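Local coordinates for DNA repair protein RECN (Deinococcus radiodurans, PDB 4ABY) that binds and probably hydrolyses ATP through its SMC-like head domain and may take part in recombinational repair of damaged DNA, at residues 355-360 with 395-400; 365-370 with 390-395. All blocks are in the same frame, centred on the assembly; numbering follows the deposited sequence.

Contact 1: 355-360 with 395-400; sequences LAQIAA and RMLSGN
Ala356, in the first turn of the short helix 356-359, and Met396, near the C-terminal end of helix 387-398, bring the two backbones together, their CA atoms 5.4 Å apart. The small side chains of Ala356 and Ala359 both point at the other helix, consistent with this close approach. Ala356 CB touches Met396 CB and also lies 3.5 Å from Leu397 CD2. Met396 is a selenomethionine. Its chain runs extended to SE, which meets Ala359 CB at 3.9 Å, and then bends at chi3 (76°), setting CE 3.8 Å from the backbone N of Leu355, the N-cap residue of helix 356-359. Leu397 also reaches Gln357, whose amide NE2 lies 3.9 Å from Leu397 CD2, the two side chains crossing obliquely. No hydrogen bond joins the segments; the contact is mainly apolar, with the backbone N of Leu355 and the amide of Gln357 at its margin. Helix 403-413 adds Leu412 against Leu397, while Thr66 of strand 62-67 touches Met396. This is close helix-helix packing through alanines in the P-loop NTPase head, with the Met396 side chain about 7 Å from that of Thr69 in the predicted ATP-binding loop.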
# COMPACT_ATOMS: atom_id res chain seq x y z
N LEU A 355 -13.60 -14.24 0.65
CA LEU A 355 -13.58 -15.06 1.85
C LEU A 355 -14.43 -14.46 2.95
O LEU A 355 -14.23 -13.31 3.35
CB LEU A 355 -12.14 -15.22 2.35
CG LEU A 355 -11.16 -15.95 1.44
CD1 LEU A 355 -9.75 -15.89 2.00
CD2 LEU A 355 -11.61 -17.39 1.25
N ALA A 356 -15.38 -15.23 3.46
CA ALA A 356 -16.27 -14.75 4.52
C ALA A 356 -15.50 -14.35 5.77
O ALA A 356 -15.93 -13.46 6.50
CB ALA A 356 -17.31 -15.80 4.85
N GLN A 357 -14.37 -15.00 6.01
CA GLN A 357 -13.55 -14.68 7.17
C GLN A 357 -13.14 -13.22 7.16
O GLN A 357 -13.21 -12.53 8.18
CB GLN A 357 -12.30 -15.57 7.22
CG GLN A 357 -12.58 -17.02 7.52
CD GLN A 357 -13.06 -17.78 6.30
OE1 GLN A 357 -12.60 -17.55 5.19
NE2 GLN A 357 -13.99 -18.71 6.51
N ILE A 358 -12.72 -12.74 6.00
CA ILE A 358 -12.26 -11.37 5.86
C ILE A 358 -13.42 -10.38 5.90
O ILE A 358 -13.36 -9.37 6.59
CB ILE A 358 -11.44 -11.19 4.58
CG1 ILE A 358 -10.25 -12.15 4.60
CG2 ILE A 358 -10.99 -9.75 4.43
CD1 ILE A 358 -9.38 -12.07 3.37
N ALA A 359 -14.48 -10.68 5.15
CA ALA A 359 -15.64 -9.79 5.07
C ALA A 359 -16.24 -9.53 6.45
O ALA A 359 -16.59 -8.40 6.78
CB ALA A 359 -16.69 -10.37 4.14
N ALA A 360 -16.35 -10.59 7.25
CA ALA A 360 -17.01 -10.52 8.54
C ALA A 360 -16.34 -9.57 9.54
O ALA A 360 -16.93 -9.22 10.56
CB ALA A 360 -17.13 -11.91 9.14
N ARG A 395 -23.88 -16.77 2.62
CA ARG A 395 -23.75 -17.05 1.18
C ARG A 395 -22.29 -17.24 0.76
O ARG A 395 -22.00 -18.02 -0.15
CB ARG A 395 -24.36 -15.95 0.30
CG ARG A 395 -23.88 -16.01 -1.18
CD ARG A 395 -24.33 -14.83 -2.06
NE ARG A 395 -23.32 -13.78 -2.23
CZ ARG A 395 -22.10 -13.98 -2.73
NH1 ARG A 395 -21.71 -15.20 -3.09
NH2 ARG A 395 -21.25 -12.97 -2.87
N MSE A 396 -21.37 -16.53 1.40
CA MSE A 396 -19.97 -16.61 0.98
C MSE A 396 -19.32 -17.92 1.45
O MSE A 396 -18.43 -18.46 0.78
CB MSE A 396 -19.16 -15.38 1.44
CG MSE A 396 -19.61 -14.05 0.83
SE MSE A 396 -18.72 -12.52 1.61
CE MSE A 396 -17.00 -12.62 0.75
N LEU A 397 -19.79 -18.44 2.58
CA LEU A 397 -19.35 -19.75 3.08
C LEU A 397 -20.06 -20.87 2.32
O LEU A 397 -19.43 -21.63 1.57
CB LEU A 397 -19.67 -19.87 4.57
CG LEU A 397 -19.23 -18.78 5.55
CD1 LEU A 397 -20.13 -18.68 6.76
CD2 LEU A 397 -17.82 -19.03 5.99
N SER A 398 -21.37 -20.92 2.48
CA SER A 398 -22.21 -21.93 1.88
C SER A 398 -22.86 -21.57 0.58
O SER A 398 -23.65 -22.32 0.08
CB SER A 398 -23.32 -22.25 2.83
OG SER A 398 -23.76 -21.07 3.43
N GLY A 399 -22.61 -20.42 0.02
CA GLY A 399 -23.30 -20.15 -1.21
C GLY A 399 -24.78 -20.35 -1.01
O GLY A 399 -25.39 -21.11 -1.72
N ASN A 400 -25.35 -19.70 -0.01
CA ASN A 400 -26.77 -19.70 0.25
C ASN A 400 -27.04 -20.15 1.65
O ASN A 400 -26.39 -21.03 2.13
CB ASN A 400 -27.48 -20.55 -0.77
CG ASN A 400 -27.49 -19.90 -2.12
OD1 ASN A 400 -27.36 -18.68 -2.22
ND2 ASN A 400 -27.60 -20.69 -3.18

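Contact 2: 365-370 with 390-395; sequences HYKVEK and LEEIAR
Lys367 of strand 364-373 and Glu392 of helix 387-398 are the closest backbone pair, CA to CA 8.5 Å, where the helix packs over the mixed sheet of the P-loop NTPase head; the short axes pass 10.4 Å apart at 63°. Lys367, CG anti to its backbone N (chi1 -170°) and extended beyond it, lays its aliphatic end beside the Glu392 carboxylate: CE is 3.4 Å from OE1. Lys367 NZ then makes a weak, salt-bridged hydrogen bond to Glu392 OE1, and a long ion pair to Glu369 OE2. The bend of Glu392 at chi2 (70°) sets its CD beside the Lys367 chain, and the carboxylate is shared with Arg395 one helical turn on, giving a four-residue charge network. The acid probably offsets the repulsion between Lys367 and Arg395. Two residues earlier on the strand, His365 crosses Glu392 at about a right angle, its NE2 3.6 Å from Glu392 CG, while Ile393 CD1 meets the ring edge in plane, 3.6 Å from His365 CE1. His365 NE2 is hydrogen-bonded to Thr66 OG1 of the neighbouring strand 62-67. Arg395 NH2 binds Glu392 OE2 at 2.8 Å, approaching from above the carboxylate plane.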
# COMPACT_ATOMS: atom_id res chain seq x y z
N HIS A 365 -19.55 -3.38 5.22
CA HIS A 365 -19.58 -4.45 4.23
C HIS A 365 -20.34 -3.98 3.00
O HIS A 365 -21.56 -3.79 3.04
CB HIS A 365 -20.23 -5.70 4.83
CG HIS A 365 -20.14 -6.91 3.95
ND1 HIS A 365 -19.97 -8.18 4.46
CD2 HIS A 365 -20.20 -7.05 2.61
CE1 HIS A 365 -19.93 -9.05 3.46
NE2 HIS A 365 -20.07 -8.38 2.32
N TYR A 366 -19.61 -3.76 1.92
CA TYR A 366 -20.21 -3.32 0.67
C TYR A 366 -20.42 -4.52 -0.24
O TYR A 366 -19.57 -5.40 -0.29
CB TYR A 366 -19.32 -2.28 -0.01
CG TYR A 366 -19.19 -1.00 0.78
CD1 TYR A 366 -20.11 0.03 0.62
CD2 TYR A 366 -18.17 -0.82 1.69
CE1 TYR A 366 -20.00 1.20 1.34
CE2 TYR A 366 -18.06 0.34 2.43
CZ TYR A 366 -18.98 1.35 2.25
OH TYR A 366 -18.87 2.51 2.98
N LYS A 367 -21.54 -4.55 -0.94
CA LYS A 367 -21.77 -5.61 -1.92
C LYS A 367 -21.80 -5.03 -3.32
O LYS A 367 -22.54 -4.09 -3.60
CB LYS A 367 -23.06 -6.39 -1.63
CG LYS A 367 -23.18 -7.64 -2.49
CD LYS A 367 -24.49 -8.37 -2.26
CE LYS A 367 -24.53 -9.67 -3.07
NZ LYS A 367 -25.82 -10.39 -2.91
N VAL A 368 -20.97 -5.58 -4.19
CA VAL A 368 -20.97 -5.16 -5.58
C VAL A 368 -21.93 -6.06 -6.34
O VAL A 368 -21.79 -7.29 -6.36
CB VAL A 368 -19.56 -5.22 -6.20
CG1 VAL A 368 -19.60 -4.74 -7.63
CG2 VAL A 368 -18.60 -4.36 -5.38
N GLU A 369 -22.93 -5.44 -6.96
CA GLU A 369 -24.00 -6.17 -7.62
C GLU A 369 -24.13 -5.83 -9.09
O GLU A 369 -23.40 -4.99 -9.62
CB GLU A 369 -25.33 -5.89 -6.93
CG GLU A 369 -25.55 -6.70 -5.68
CD GLU A 369 -26.76 -6.24 -4.91
OE1 GLU A 369 -27.10 -5.05 -5.02
OE2 GLU A 369 -27.35 -7.07 -4.18
N LYS A 370 -25.08 -6.48 -9.75
CA LYS A 370 -25.22 -6.38 -11.19
C LYS A 370 -26.65 -5.98 -11.54
O LYS A 370 -27.61 -6.52 -11.00
CB LYS A 370 -24.88 -7.73 -11.81
CG LYS A 370 -24.49 -7.68 -13.27
CD LYS A 370 -23.43 -8.74 -13.57
CE LYS A 370 -23.82 -10.10 -13.01
NZ LYS A 370 -22.74 -11.11 -13.22
N LEU A 390 -25.29 -10.46 7.45
CA LEU A 390 -25.22 -11.81 7.98
C LEU A 390 -25.60 -12.80 6.89
O LEU A 390 -25.00 -13.86 6.77
CB LEU A 390 -26.17 -11.96 9.17
CG LEU A 390 -26.32 -13.36 9.75
CD1 LEU A 390 -25.03 -13.79 10.43
CD2 LEU A 390 -27.47 -13.40 10.74
N GLU A 391 -26.59 -12.47 6.11
CA GLU A 391 -26.97 -13.31 5.01
C GLU A 391 -25.88 -13.46 4.02
O GLU A 391 -25.66 -14.51 3.53
CB GLU A 391 -28.12 -12.65 4.31
CG GLU A 391 -29.40 -13.39 4.40
CD GLU A 391 -30.30 -13.03 3.28
OE1 GLU A 391 -29.90 -12.22 2.44
OE2 GLU A 391 -31.42 -13.55 3.24
N GLU A 392 -25.20 -12.37 3.70
CA GLU A 392 -24.12 -12.39 2.72
C GLU A 392 -22.96 -13.27 3.17
O GLU A 392 -22.45 -14.08 2.40
CB GLU A 392 -23.63 -10.97 2.44
CG GLU A 392 -22.51 -10.87 1.41
CD GLU A 392 -22.98 -11.18 -0.00
OE1 GLU A 392 -24.17 -11.51 -0.18
OE2 GLU A 392 -22.14 -11.09 -0.93
N ILE A 393 -22.55 -13.10 4.42
CA ILE A 393 -21.47 -13.90 4.98
C ILE A 393 -21.77 -15.38 4.83
O ILE A 393 -20.91 -16.16 4.44
CB ILE A 393 -21.24 -13.59 6.46
CG1 ILE A 393 -20.90 -12.11 6.64
CG2 ILE A 393 -20.13 -14.45 7.02
CD1 ILE A 393 -19.69 -11.68 5.85
N ALA A 394 -23.00 -15.77 5.14
CA ALA A 394 -23.43 -17.15 5.00
C ALA A 394 -23.33 -17.58 3.53
O ALA A 394 -22.75 -18.61 3.22
CB ALA A 394 -24.85 -17.33 5.52
N ARG A 395 -23.88 -16.77 2.62
CA ARG A 395 -23.75 -17.05 1.18
C ARG A 395 -22.29 -17.24 0.76
O ARG A 395 -22.00 -18.02 -0.15
CB ARG A 395 -24.36 -15.95 0.30
CG ARG A 395 -23.88 -16.01 -1.18
CD ARG A 395 -24.33 -14.83 -2.06
NE ARG A 395 -23.32 -13.78 -2.23
CZ ARG A 395 -22.10 -13.98 -2.73
NH1 ARG A 395 -21.71 -15.20 -3.09
NH2 ARG A 395 -21.25 -12.97 -2.87

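Overall arrangement
Helix 387-398 serves both contacts, whose centres lie 8 Å apart; Arg395 lies in both ranges but touches across contact 2 alone. Along the chain, helix 356-359 comes first, then strand 364-373, the edge strand 376-383, and finally the shared helix, so contact 2 falls within the span that contact 1 closes. The two meet directly: Ala359 CB packs on His365 CE1 and on Ile393 CD1, making one continuous patch. Helix 387-398 is thereby seated against both the short helix and the mixed sheet, with helix 403-413 also packing on it. Strand 62-67, beside strand 364-373, leads into the predicted ATP-binding loop; the side chain of Arg395 comes to about 4 Å from Gly67, a residue of that predicted site.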